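Local coordinates for chitin elicitor-binding protein (Oryza sativa subsp. japonica, PDB 5JCD) that binds chitin oligosaccharides from fungal cell walls at the rice cell surface and helps pass on the signal that triggers defence responses, at residues G92-A97 against V105-I110. Numbering follows the deposited sequence.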
loop_
_atom_site.group_PDB
_atom_site.type_symbol
_atom_site.label_atom_id
_atom_site.label_comp_id
_atom_site.label_asym_id
_atom_site.label_seq_id
_atom_site.Cartn_x
_atom_site.Cartn_y
_atom_site.Cartn_z
ATOM N N GLY A 92 6.886 -7.428 16.773
ATOM C CA GLY A 92 8.191 -7.254 16.161
ATOM C C GLY A 92 7.977 -6.553 14.835
ATOM O O GLY A 92 6.951 -6.764 14.185
ATOM N N LEU A 93 8.953 -5.749 14.425
ATOM C CA LEU A 93 8.854 -4.947 13.217
ATOM C C LEU A 93 8.479 -5.830 12.036
ATOM O O LEU A 93 7.619 -5.479 11.236
ATOM C CB LEU A 93 10.189 -4.275 12.935
ATOM C CG LEU A 93 10.451 -3.023 13.766
ATOM C CD1 LEU A 93 11.726 -2.354 13.303
ATOM C CD2 LEU A 93 9.263 -2.044 13.773
ATOM N N ASP A 94 9.119 -6.988 11.956
ATOM C CA ASP A 94 8.903 -7.934 10.866
ATOM C C ASP A 94 7.502 -8.528 10.901
ATOM O O ASP A 94 6.907 -8.770 9.859
ATOM C CB ASP A 94 9.933 -9.052 10.938
ATOM C CG ASP A 94 9.931 -9.933 9.709
ATOM O OD1 ASP A 94 10.474 -9.486 8.677
ATOM O OD2 ASP A 94 9.419 -11.079 9.782
ATOM N N ALA A 95 6.992 -8.810 12.094
ATOM C CA ALA A 95 5.631 -9.314 12.217
ATOM C C ALA A 95 4.600 -8.217 11.902
ATOM O O ALA A 95 3.546 -8.486 11.340
ATOM C CB ALA A 95 5.393 -9.879 13.603
ATOM N N ILE A 96 4.901 -6.980 12.271
ATOM C CA ILE A 96 4.029 -5.862 11.953
ATOM C C ILE A 96 3.982 -5.646 10.439
ATOM O O ILE A 96 2.915 -5.585 9.845
ATOM C CB ILE A 96 4.538 -4.582 12.606
ATOM C CG1 ILE A 96 4.422 -4.691 14.137
ATOM C CG2 ILE A 96 3.757 -3.366 12.053
ATOM C CD1 ILE A 96 5.284 -3.704 14.909
ATOM N N ALA A 97 5.159 -5.575 9.835
ATOM C CA ALA A 97 5.313 -5.449 8.413
ATOM C C ALA A 97 4.544 -6.539 7.653
ATOM O O ALA A 97 3.761 -6.244 6.739
ATOM C CB ALA A 97 6.803 -5.494 8.058
ATOM N N VAL A 105 5.642 -3.139 3.237
ATOM C CA VAL A 105 6.942 -2.605 3.627
ATOM C C VAL A 105 7.785 -3.698 4.278
ATOM O O VAL A 105 7.240 -4.669 4.810
ATOM C CB VAL A 105 6.800 -1.460 4.630
ATOM C CG1 VAL A 105 5.931 -0.354 4.042
ATOM C CG2 VAL A 105 6.202 -1.969 5.943
ATOM N N THR A 106 9.106 -3.537 4.270
ATOM C CA THR A 106 9.970 -4.425 5.062
ATOM C C THR A 106 10.265 -3.799 6.406
ATOM O O THR A 106 10.055 -2.596 6.599
ATOM C CB THR A 106 11.310 -4.655 4.390
ATOM O OG1 THR A 106 12.023 -3.414 4.364
ATOM C CG2 THR A 106 11.119 -5.148 2.983
ATOM N N TYR A 107 10.768 -4.604 7.337
ATOM C CA TYR A 107 11.073 -4.083 8.677
ATOM C C TYR A 107 12.204 -3.072 8.606
ATOM O O TYR A 107 12.261 -2.129 9.406
ATOM C CB TYR A 107 11.369 -5.224 9.675
ATOM C CG TYR A 107 12.690 -5.922 9.429
ATOM C CD1 TYR A 107 13.887 -5.371 9.870
ATOM C CD2 TYR A 107 12.736 -7.130 8.750
ATOM C CE1 TYR A 107 15.091 -6.001 9.633
ATOM C CE2 TYR A 107 13.933 -7.770 8.505
ATOM C CZ TYR A 107 15.109 -7.200 8.951
ATOM O OH TYR A 107 16.311 -7.826 8.721
ATOM N N GLN A 108 13.081 -3.252 7.619
ATOM C CA GLN A 108 14.140 -2.290 7.329
ATOM C C GLN A 108 13.558 -0.922 6.975
ATOM O O GLN A 108 14.013 0.105 7.485
ATOM C CB GLN A 108 14.987 -2.755 6.143
ATOM C CG GLN A 108 15.780 -4.043 6.312
ATOM C CD GLN A 108 14.989 -5.286 5.943
ATOM O OE1 GLN A 108 13.786 -5.354 6.162
ATOM N NE2 GLN A 108 15.656 -6.249 5.322
ATOM N N GLU A 109 12.545 -0.906 6.107
ATOM C CA GLU A 109 11.894 0.349 5.734
ATOM C C GLU A 109 11.193 0.961 6.917
ATOM O O GLU A 109 11.195 2.171 7.076
ATOM C CB GLU A 109 10.912 0.167 4.566
ATOM C CG GLU A 109 11.612 -0.067 3.250
ATOM C CD GLU A 109 10.695 -0.638 2.194
ATOM O OE1 GLU A 109 9.634 -1.193 2.554
ATOM O OE2 GLU A 109 11.071 -0.594 1.007
ATOM N N ILE A 110 10.555 0.133 7.735
ATOM C CA ILE A 110 9.962 0.676 8.949
ATOM C C ILE A 110 11.067 1.205 9.860
ATOM O O ILE A 110 10.875 2.174 10.588
ATOM C CB ILE A 110 9.113 -0.353 9.696
ATOM C CG1 ILE A 110 8.086 -0.960 8.743
ATOM C CG2 ILE A 110 8.446 0.296 10.911
ATOM C CD1 ILE A 110 7.162 -1.937 9.398
HETATM O O HOH W 1 10.395 -7.518 6.727
#
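In the LysM domain of roughly residues 83-130, with its βααβ fold, the N-terminal turns of helices 93-100 and 107-113, with Val-105 just ahead of the second, meet through Leu-93, Asp-94 and Ala-97 on one side and Val-105, Tyr-107 and Ile-110 on the other. The backbones come closest at Asp-94 and Tyr-107, with CA atoms 4.9 Å apart. Leu-93 CB sits 3.6 Å from Tyr-107 CB, while its CD2 meets Ile-110 CG2 at 3.8 Å as the two side chains slide past each other in opposite directions; Leu-93 also touches Leu-128 of strand 127-129. The Ala-97 methyl points at the other segment: its CB lies 3.4 Å from Val-105 O and also touches Ile-110 CD1. The second helix starts with a capping box, in which Glu-109 N donates to Thr-106 OG1 and Thr-106 N donates back to Glu-109 OE1. As in related LysM domains, residues 92-95 probably form part of a chitin-binding site, and Ile-110 O accepts from the side chain of Asn-114, an experimentally established chitin-binding residue. Tyr-107 has CG between its backbone N and carbonyl carbon (chi1 71°), which brings the ring edge to Asp-94, with Tyr-107 CD2 3.3 Å from Asp-94 OD1. Asp-94 OD1 is also salt-bridged to Arg-98 and accepts from a water 2.8 Å away, which in turn accepts from Tyr-107 N at 3.0 Å.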